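GTP-binding protein (Thermus thermophilus, PDB 2DBY) binds GDP, belongs to the YchF/OLA1 branch of the OBG GTPases, and probably hydrolyses ATP and associates with the ribosome. Local coordinates at residues 123-128 with 228-233; 47-52 with 327-332; 149-154 with 166-171. All coordinates share one frame; numbering follows the deposited sequence.

None of the three contacts lies wholly in a core. Contacts 1 and 3 are partly buried, while contact 2 is a surface contact. Contacts 1 and 3 share helix 124-156: contact 1 sits at its start and contact 3 near its far end, their centres about 30 Å apart. Contact 2 lies on the opposite side of the chain's centre from both and joins the G domain to the C-terminal domain. The chemistry differs with place. Contact 1 packs the base of a lysine chain on a leucine beside the central sheet. Contact 2 lays an arginine chain over a tryptophan face. Contact 3 ties two hairpin helices by a salt bridge next to a small apolar contact.

Contact 1: 123-128 with 228-233; sequences DPLEDA and RRKALE
Leu125, which packs against Lys230, has its backbone N held by Asp123 OD2 at 2.9 Å. This is an Asx turn at the start of helix 124-156. The N-H meets the oxygen from above the carboxylate plane.

The CB of Leu125 is directed toward helix 222-234. Leu125 CG lies 3.9 Å from Lys230 CB. The two side chains run past each other in opposite directions. A chi1 of 179° extends the Lys230 chain away from its own amide, and bends follow at chi2 and chi4. The bends carry Lys230 NZ to within 3.4 Å of Leu125 O and 3.6 Å of Ala128 CB. Arg229 stands at the margin, with NH1 4.1 Å from Leu125 CD2; the methyl approaches the guanidinium obliquely.

Over these turns, 124-128 and 228-233, the axes run 27° from parallel and come within 10.8 Å. Leu125 also touches Ala226 and Val227 of helix 222-234. Tyr206 of strand 204-209 packs on both Ala128 and Lys230, so the contact rests on the sheet of the G domain.

The two helices are joined here mainly by aliphatic packing. Lys230 meets the leucine through CB, while its charged NZ stays beside a polar backbone oxygen and the Ala128 methyl.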
loop_
_atom_site.group_PDB
_atom_site.type_symbol
_atom_site.label_atom_id
_atom_site.label_comp_id
_atom_site.label_asym_id
_atom_site.label_seq_id
_atom_site.Cartn_x
_atom_site.Cartn_y
_atom_site.Cartn_z
ATOM N N ASP A 123 2.437 23.833 12.426
ATOM C CA ASP A 123 1.275 23.022 12.769
ATOM C C ASP A 123 1.070 21.930 11.716
ATOM O O ASP A 123 0.818 22.220 10.544
ATOM C CB ASP A 123 0.031 23.909 12.858
ATOM C CG ASP A 123 -1.233 23.118 13.129
ATOM O OD1 ASP A 123 -2.310 23.740 13.239
ATOM O OD2 ASP A 123 -1.156 21.875 13.231
ATOM N N PRO A 124 1.171 20.655 12.124
ATOM C CA PRO A 124 0.989 19.552 11.178
ATOM C C PRO A 124 -0.358 19.566 10.454
ATOM O O PRO A 124 -0.433 19.244 9.268
ATOM C CB PRO A 124 1.179 18.308 12.056
ATOM C CG PRO A 124 0.717 18.781 13.422
ATOM C CD PRO A 124 1.366 20.145 13.496
ATOM N N LEU A 125 -1.433 19.916 11.153
ATOM C CA LEU A 125 -2.720 19.942 10.478
ATOM C C LEU A 125 -2.705 20.949 9.309
ATOM O O LEU A 125 -3.399 20.750 8.301
ATOM C CB LEU A 125 -3.831 20.256 11.479
ATOM C CG LEU A 125 -4.535 19.020 12.066
ATOM C CD1 LEU A 125 -3.505 18.010 12.578
ATOM C CD2 LEU A 125 -5.487 19.450 13.180
ATOM N N GLU A 126 -1.887 22.001 9.425
ATOM C CA GLU A 126 -1.800 23.016 8.375
ATOM C C GLU A 126 -1.163 22.414 7.120
ATOM O O GLU A 126 -1.623 22.654 6.003
ATOM C CB GLU A 126 -0.986 24.219 8.851
ATOM C CG GLU A 126 -1.433 25.525 8.218
ATOM C CD GLU A 126 -2.768 26.006 8.778
ATOM O OE1 GLU A 126 -2.788 26.517 9.924
ATOM O OE2 GLU A 126 -3.797 25.860 8.075
ATOM N N ASP A 127 -0.106 21.623 7.311
ATOM C CA ASP A 127 0.553 20.958 6.194
ATOM C C ASP A 127 -0.435 20.037 5.470
ATOM O O ASP A 127 -0.491 20.016 4.236
ATOM C CB ASP A 127 1.724 20.109 6.707
ATOM C CG ASP A 127 2.978 20.915 6.920
ATOM O OD1 ASP A 127 2.897 22.168 6.906
ATOM O OD2 ASP A 127 4.049 20.282 7.097
ATOM N N ALA A 128 -1.184 19.247 6.240
ATOM C CA ALA A 128 -2.140 18.316 5.644
ATOM C C ALA A 128 -3.161 19.078 4.792
ATOM O O ALA A 128 -3.488 18.670 3.683
ATOM C CB ALA A 128 -2.862 17.532 6.744
ATOM N N ARG A 228 -4.446 12.391 14.639
ATOM C CA ARG A 228 -5.426 11.304 14.671
ATOM C C ARG A 228 -6.842 11.878 14.470
ATOM O O ARG A 228 -7.671 11.286 13.762
ATOM C CB ARG A 228 -5.361 10.526 16.005
ATOM C CG ARG A 228 -4.059 9.745 16.190
ATOM C CD ARG A 228 -4.083 8.891 17.428
ATOM N NE ARG A 228 -2.805 8.209 17.693
ATOM C CZ ARG A 228 -2.333 7.169 17.007
ATOM N NH1 ARG A 228 -3.019 6.657 15.989
ATOM N NH2 ARG A 228 -1.164 6.633 17.347
ATOM N N ARG A 229 -7.118 13.029 15.090
ATOM C CA ARG A 229 -8.433 13.695 14.967
ATOM C C ARG A 229 -8.727 14.081 13.506
ATOM O O ARG A 229 -9.831 13.815 12.982
ATOM C CB ARG A 229 -8.460 14.932 15.888
ATOM C CG ARG A 229 -9.639 15.894 15.721
ATOM C CD ARG A 229 -9.781 16.787 16.991
ATOM N NE ARG A 229 -8.529 17.442 17.414
ATOM C CZ ARG A 229 -8.002 18.514 16.819
ATOM N NH1 ARG A 229 -8.609 19.055 15.772
ATOM N NH2 ARG A 229 -6.877 19.069 17.280
ATOM N N LYS A 230 -7.743 14.694 12.849
ATOM C CA LYS A 230 -7.871 15.099 11.454
ATOM C C LYS A 230 -7.986 13.871 10.566
ATOM O O LYS A 230 -8.708 13.884 9.569
ATOM C CB LYS A 230 -6.646 15.898 10.999
ATOM C CG LYS A 230 -6.695 16.329 9.541
ATOM C CD LYS A 230 -7.689 17.459 9.334
ATOM C CE LYS A 230 -7.483 18.157 7.990
ATOM N NZ LYS A 230 -6.110 18.728 7.852
ATOM N N ALA A 231 -7.246 12.824 10.905
ATOM C CA ALA A 231 -7.293 11.589 10.120
ATOM C C ALA A 231 -8.719 11.047 10.086
ATOM O O ALA A 231 -9.195 10.558 9.045
ATOM C CB ALA A 231 -6.349 10.523 10.724
ATOM N N LEU A 232 -9.414 11.134 11.210
ATOM C CA LEU A 232 -10.774 10.598 11.248
ATOM C C LEU A 232 -11.685 11.373 10.309
ATOM O O LEU A 232 -12.544 10.777 9.655
ATOM C CB LEU A 232 -11.331 10.626 12.675
ATOM C CG LEU A 232 -12.576 9.774 12.890
ATOM C CD1 LEU A 232 -12.243 8.312 12.555
ATOM C CD2 LEU A 232 -13.051 9.908 14.349
ATOM N N GLU A 233 -11.468 12.684 10.211
ATOM C CA GLU A 233 -12.272 13.538 9.331
ATOM C C GLU A 233 -11.937 13.322 7.874
ATOM O O GLU A 233 -12.797 13.421 7.006
ATOM C CB GLU A 233 -12.050 15.016 9.647
ATOM C CG GLU A 233 -12.457 15.404 11.040
ATOM C CD GLU A 233 -12.296 16.882 11.287
ATOM O OE1 GLU A 233 -12.817 17.363 12.310
ATOM O OE2 GLU A 233 -11.647 17.564 10.463
#

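Contact 2: 47-52 with 327-332; sequences DERLYA and IPWDKL
Asp47 sets the pose of Arg49, the residue that meets Trp329. Asp47 is the N-cap of helix 48-57, and its OD2 accepts from Arg49 N at 2.9 Å. Asp47 OD2 also takes Arg49 NE, again at 2.9 Å, through its syn lone pair. That bond is nearly straight, at 170°. Arg49 NH2 reaches Asp47 OD1 at 2.8 Å, which completes a side-on, two-nitrogen salt bridge. The third nitrogen, NH1, pairs with Asp358. The guanidinium is therefore fixed between two aspartates.

With its head held this way, Arg49 lays its methylenes on the indole of Trp329. A chi1 of -64° turns Arg49 CG away from its own carbonyl carbon and over the centre of the indole, 3.4 Å above the Trp329 ring plane. Arg49 CD makes a CH-pi contact, 3.5 Å from the centroid of the Trp329 five-membered ring. The guanidinium stands almost upright on the indole, the planes 83° apart, and turns an edge toward NE1. Its charge is distant from the ring, so any cation-pi attraction is weak at most.

One turn on, Ala52 CB meets Trp329 CZ3 at 3.8 Å, obliquely to the ring. Asp330 CB lies over the indole face opposite Arg49. The ring is thus sandwiched between aliphatic carbons.

The contact joins helix 48-57 of the G domain to the start of helix 329-335, just after strand 323-328 of the ubiquitin-like, TGS-type C-terminal domain. Arg49 also touches Thr286 and Phe288 of strand 284-290. Nearby, Leu50 packs on Phe288 and on Val295 and Ala297 of strand 295-301, while Leu332 meets Leu53 and Phe57 of helix 48-57 and Trp338 of helix 338-343.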
loop_
_atom_site.group_PDB
_atom_site.type_symbol
_atom_site.label_atom_id
_atom_site.label_comp_id
_atom_site.label_asym_id
_atom_site.label_seq_id
_atom_site.Cartn_x
_atom_site.Cartn_y
_atom_site.Cartn_z
ATOM N N ASP A 47 7.939 -11.407 7.153
ATOM C CA ASP A 47 6.776 -12.266 7.359
ATOM C C ASP A 47 7.243 -13.584 7.978
ATOM O O ASP A 47 7.907 -14.398 7.317
ATOM C CB ASP A 47 6.081 -12.495 6.013
ATOM C CG ASP A 47 4.760 -13.251 6.144
ATOM O OD1 ASP A 47 3.936 -13.155 5.208
ATOM O OD2 ASP A 47 4.543 -13.949 7.167
ATOM N N GLU A 48 6.927 -13.761 9.263
ATOM C CA GLU A 48 7.318 -14.965 9.996
ATOM C C GLU A 48 6.716 -16.242 9.415
ATOM O O GLU A 48 7.243 -17.337 9.638
ATOM C CB GLU A 48 6.903 -14.842 11.475
ATOM C CG GLU A 48 7.774 -13.913 12.293
ATOM C CD GLU A 48 9.155 -14.478 12.500
ATOM O OE1 GLU A 48 9.290 -15.506 13.202
ATOM O OE2 GLU A 48 10.105 -13.908 11.946
ATOM N N ARG A 49 5.611 -16.119 8.685
ATOM C CA ARG A 49 5.001 -17.311 8.099
ATOM C C ARG A 49 5.968 -17.937 7.098
ATOM O O ARG A 49 5.945 -19.147 6.865
ATOM C CB ARG A 49 3.676 -16.948 7.426
ATOM C CG ARG A 49 2.633 -16.442 8.422
ATOM C CD ARG A 49 1.392 -15.887 7.723
ATOM N NE ARG A 49 1.699 -14.685 6.930
ATOM C CZ ARG A 49 0.803 -13.999 6.229
ATOM N NH1 ARG A 49 -0.459 -14.378 6.222
ATOM N NH2 ARG A 49 1.174 -12.942 5.508
ATOM N N LEU A 50 6.843 -17.121 6.515
ATOM C CA LEU A 50 7.815 -17.672 5.584
ATOM C C LEU A 50 8.731 -18.650 6.325
ATOM O O LEU A 50 9.075 -19.709 5.798
ATOM C CB LEU A 50 8.681 -16.562 4.987
ATOM C CG LEU A 50 7.969 -15.655 3.994
ATOM C CD1 LEU A 50 8.894 -14.468 3.678
ATOM C CD2 LEU A 50 7.671 -16.454 2.702
ATOM N N TYR A 51 9.150 -18.282 7.534
ATOM C CA TYR A 51 10.045 -19.140 8.306
ATOM C C TYR A 51 9.328 -20.366 8.834
ATOM O O TYR A 51 9.936 -21.437 8.957
ATOM C CB TYR A 51 10.668 -18.351 9.461
ATOM C CG TYR A 51 11.621 -17.311 8.929
ATOM C CD1 TYR A 51 12.748 -17.697 8.204
ATOM C CD2 TYR A 51 11.335 -15.950 9.037
ATOM C CE1 TYR A 51 13.567 -16.764 7.585
ATOM C CE2 TYR A 51 12.150 -15.002 8.417
ATOM C CZ TYR A 51 13.262 -15.422 7.689
ATOM O OH TYR A 51 14.056 -14.504 7.037
ATOM N N ALA A 52 8.046 -20.208 9.139
ATOM C CA ALA A 52 7.230 -21.314 9.622
ATOM C C ALA A 52 7.137 -22.357 8.491
ATOM O O ALA A 52 7.291 -23.552 8.732
ATOM C CB ALA A 52 5.827 -20.816 10.011
ATOM N N ILE A 327 -4.295 -24.216 0.122
ATOM C CA ILE A 327 -4.427 -24.553 1.530
ATOM C C ILE A 327 -3.843 -23.409 2.345
ATOM O O ILE A 327 -2.820 -22.842 1.968
ATOM C CB ILE A 327 -3.676 -25.888 1.864
ATOM C CG1 ILE A 327 -3.771 -26.192 3.367
ATOM C CG2 ILE A 327 -2.204 -25.788 1.418
ATOM C CD1 ILE A 327 -3.066 -27.485 3.790
ATOM N N PRO A 328 -4.518 -23.018 3.434
ATOM C CA PRO A 328 -4.068 -21.941 4.325
ATOM C C PRO A 328 -2.690 -22.332 4.843
ATOM O O PRO A 328 -2.460 -23.491 5.192
ATOM C CB PRO A 328 -5.097 -21.960 5.430
ATOM C CG PRO A 328 -6.338 -22.421 4.733
ATOM C CD PRO A 328 -5.859 -23.495 3.809
ATOM N N TRP A 329 -1.773 -21.375 4.918
ATOM C CA TRP A 329 -0.426 -21.703 5.346
ATOM C C TRP A 329 -0.378 -22.412 6.692
ATOM O O TRP A 329 0.452 -23.292 6.897
ATOM C CB TRP A 329 0.439 -20.434 5.434
ATOM C CG TRP A 329 0.072 -19.586 6.616
ATOM C CD1 TRP A 329 -0.953 -18.683 6.692
ATOM C CD2 TRP A 329 0.671 -19.622 7.915
ATOM N NE1 TRP A 329 -1.034 -18.158 7.950
ATOM C CE2 TRP A 329 -0.048 -18.718 8.726
ATOM C CE3 TRP A 329 1.741 -20.336 8.478
ATOM C CZ2 TRP A 329 0.264 -18.504 10.070
ATOM C CZ3 TRP A 329 2.053 -20.116 9.829
ATOM C CH2 TRP A 329 1.312 -19.210 10.598
ATOM N N ASP A 330 -1.260 -22.021 7.603
ATOM C CA ASP A 330 -1.251 -22.604 8.936
ATOM C C ASP A 330 -1.652 -24.074 8.923
ATOM O O ASP A 330 -1.181 -24.857 9.751
ATOM C CB ASP A 330 -2.176 -21.830 9.871
ATOM C CG ASP A 330 -3.554 -21.635 9.293
ATOM O OD1 ASP A 330 -4.550 -21.856 10.012
ATOM O OD2 ASP A 330 -3.644 -21.248 8.121
ATOM N N LYS A 331 -2.508 -24.442 7.974
ATOM C CA LYS A 331 -2.949 -25.830 7.873
ATOM C C LYS A 331 -1.862 -26.654 7.190
ATOM O O LYS A 331 -1.718 -27.850 7.459
ATOM C CB LYS A 331 -4.266 -25.924 7.085
ATOM C CG LYS A 331 -5.434 -25.178 7.703
ATOM C CD LYS A 331 -5.704 -25.577 9.146
ATOM C CE LYS A 331 -6.187 -27.028 9.280
ATOM N NZ LYS A 331 -6.430 -27.395 10.715
ATOM N N LEU A 332 -1.097 -26.038 6.288
ATOM C CA LEU A 332 -0.015 -26.775 5.649
ATOM C C LEU A 332 1.042 -27.038 6.734
ATOM O O LEU A 332 1.640 -28.118 6.805
ATOM C CB LEU A 332 0.607 -25.967 4.498
ATOM C CG LEU A 332 1.691 -26.659 3.666
ATOM C CD1 LEU A 332 1.166 -28.020 3.143
ATOM C CD2 LEU A 332 2.084 -25.743 2.485
#

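Contact 3: 149-154 with 166-171; sequences RLRKEA and AAEGLY
Arg151 and Glu168 form the salt bridge between the two helices, with one carboxylate oxygen taking both donors. Arg151 NH1 donates to Glu168 OE1 at 2.9 Å, nearly along the C-O axis. Arg151 NH2 donates to the same Glu168 OE1 at 3.2 Å, from above the carboxylate plane, with an N-H...O angle of 139°. The grip is end-on, and OE1 lies in the guanidinium plane. The two flat groups are turned 47° apart. At chi1 -158° the Arg151 chain leaves on the side of its own carbonyl and then bends at chi3, while Glu168 bends at chi2. These bends bring the two ends together across the hairpin.

Beside the bridge, on the buried side, Leu150 CD1 faces Ala167 CB at 4.4 Å. Phe192 of helix 187-195 packs on both.

Other polar groups find partners nearby. Glu153 OE2 is bridged to Arg160 NE. Glu153 OE1 lies over the face of the Arg149 guanidinium, 3.4 Å from NH1; this is a pairing of charges, with no N-H aimed at the oxygen. Tyr171 OH is hydrogen-bonded to Glu144 OE1.

Helices 124-156 and 161-175 form an antiparallel hairpin, consistent with the coiled coil predicted for most of helix 124-156 and the start of helix 161-175. An alanine in place of Glu168 would probably leave the Arg151 guanidinium without its carboxylate and free to swing, with only the looser Leu150-Ala167 packing joining these turns. Here the apolar side is buried, and the opposite charges at its outer, more exposed side add directional bonds between the helices.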
loop_
_atom_site.group_PDB
_atom_site.type_symbol
_atom_site.label_atom_id
_atom_site.label_comp_id
_atom_site.label_asym_id
_atom_site.label_seq_id
_atom_site.Cartn_x
_atom_site.Cartn_y
_atom_site.Cartn_z
ATOM N N ARG A 149 -19.169 16.357 -19.871
ATOM C CA ARG A 149 -19.066 15.240 -20.797
ATOM C C ARG A 149 -20.087 14.145 -20.522
ATOM O O ARG A 149 -20.748 13.675 -21.448
ATOM C CB ARG A 149 -17.660 14.626 -20.748
ATOM C CG ARG A 149 -16.614 15.357 -21.577
ATOM C CD ARG A 149 -16.371 14.600 -22.879
ATOM N NE ARG A 149 -17.614 14.404 -23.619
ATOM C CZ ARG A 149 -17.780 13.527 -24.604
ATOM N NH1 ARG A 149 -16.777 12.744 -24.981
ATOM N NH2 ARG A 149 -18.955 13.429 -25.209
ATOM N N LEU A 150 -20.223 13.734 -19.261
ATOM C CA LEU A 150 -21.176 12.677 -18.903
ATOM C C LEU A 150 -22.631 13.054 -19.153
ATOM O O LEU A 150 -23.447 12.196 -19.525
ATOM C CB LEU A 150 -20.995 12.278 -17.425
ATOM C CG LEU A 150 -19.725 11.457 -17.154
ATOM C CD1 LEU A 150 -19.484 11.353 -15.639
ATOM C CD2 LEU A 150 -19.877 10.058 -17.746
ATOM N N ARG A 151 -22.979 14.315 -18.931
ATOM C CA ARG A 151 -24.358 14.743 -19.142
ATOM C C ARG A 151 -24.698 14.607 -20.626
ATOM O O ARG A 151 -25.820 14.256 -20.984
ATOM C CB ARG A 151 -24.559 16.185 -18.691
ATOM C CG ARG A 151 -26.022 16.523 -18.376
ATOM C CD ARG A 151 -26.171 17.977 -17.976
ATOM N NE ARG A 151 -25.236 18.363 -16.922
ATOM C CZ ARG A 151 -25.328 17.969 -15.655
ATOM N NH1 ARG A 151 -26.325 17.180 -15.271
ATOM N NH2 ARG A 151 -24.410 18.353 -14.773
ATOM N N LYS A 152 -23.725 14.869 -21.492
ATOM C CA LYS A 152 -23.967 14.734 -22.929
ATOM C C LYS A 152 -24.034 13.252 -23.309
ATOM O O LYS A 152 -24.913 12.834 -24.057
ATOM C CB LYS A 152 -22.861 15.431 -23.728
ATOM C CG LYS A 152 -23.298 16.727 -24.400
ATOM C CD LYS A 152 -24.301 16.450 -25.517
ATOM C CE LYS A 152 -24.819 17.737 -26.159
ATOM N NZ LYS A 152 -25.740 17.446 -27.303
ATOM N N GLU A 153 -23.121 12.452 -22.767
ATOM C CA GLU A 153 -23.077 11.020 -23.064
ATOM C C GLU A 153 -24.290 10.243 -22.542
ATOM O O GLU A 153 -24.748 9.284 -23.173
ATOM C CB GLU A 153 -21.814 10.386 -22.466
ATOM C CG GLU A 153 -20.506 10.993 -22.933
ATOM C CD GLU A 153 -19.297 10.273 -22.357
ATOM O OE1 GLU A 153 -18.185 10.476 -22.896
ATOM O OE2 GLU A 153 -19.456 9.507 -21.373
ATOM N N ALA A 154 -24.787 10.639 -21.375
ATOM C CA ALA A 154 -25.928 9.960 -20.764
ATOM C C ALA A 154 -27.209 10.151 -21.582
ATOM O O ALA A 154 -28.071 9.266 -21.623
ATOM C CB ALA A 154 -26.129 10.474 -19.338
ATOM N N ALA A 166 -23.240 9.863 -9.810
ATOM C CA ALA A 166 -22.182 9.729 -8.800
ATOM C C ALA A 166 -21.350 11.019 -8.801
ATOM O O ALA A 166 -20.991 11.563 -7.748
ATOM C CB ALA A 166 -21.299 8.533 -9.139
ATOM N N ALA A 167 -21.015 11.493 -9.996
ATOM C CA ALA A 167 -20.230 12.720 -10.130
ATOM C C ALA A 167 -20.962 13.915 -9.485
ATOM O O ALA A 167 -20.327 14.759 -8.838
ATOM C CB ALA A 167 -19.937 13.001 -11.620
ATOM N N GLU A 168 -22.287 13.985 -9.649
ATOM C CA GLU A 168 -23.072 15.091 -9.053
ATOM C C GLU A 168 -22.885 15.076 -7.536
ATOM O O GLU A 168 -22.723 16.125 -6.908
ATOM C CB GLU A 168 -24.584 14.916 -9.340
ATOM C CG GLU A 168 -25.059 14.964 -10.803
ATOM C CD GLU A 168 -25.157 16.370 -11.367
ATOM O OE1 GLU A 168 -25.706 16.517 -12.490
ATOM O OE2 GLU A 168 -24.683 17.322 -10.702
ATOM N N GLY A 169 -22.913 13.875 -6.954
ATOM C CA GLY A 169 -22.782 13.748 -5.504
ATOM C C GLY A 169 -21.389 14.101 -5.037
ATOM O O GLY A 169 -21.222 14.824 -4.062
ATOM N N LEU A 170 -20.387 13.588 -5.733
ATOM C CA LEU A 170 -18.997 13.884 -5.385
ATOM C C LEU A 170 -18.744 15.374 -5.499
ATOM O O LEU A 170 -18.015 15.936 -4.707
ATOM C CB LEU A 170 -18.052 13.097 -6.314
ATOM C CG LEU A 170 -17.986 11.596 -5.958
ATOM C CD1 LEU A 170 -17.483 10.780 -7.126
ATOM C CD2 LEU A 170 -17.093 11.418 -4.728
ATOM N N TYR A 171 -19.350 16.028 -6.490
ATOM C CA TYR A 171 -19.109 17.463 -6.637
ATOM C C TYR A 171 -19.612 18.246 -5.412
ATOM O O TYR A 171 -18.963 19.182 -4.963
ATOM C CB TYR A 171 -19.755 17.977 -7.915
ATOM C CG TYR A 171 -19.240 19.342 -8.324
ATOM C CD1 TYR A 171 -17.915 19.520 -8.720
ATOM C CD2 TYR A 171 -20.092 20.449 -8.347
ATOM C CE1 TYR A 171 -17.452 20.776 -9.136
ATOM C CE2 TYR A 171 -19.641 21.690 -8.750
ATOM C CZ TYR A 171 -18.327 21.846 -9.145
ATOM O OH TYR A 171 -17.881 23.073 -9.561
#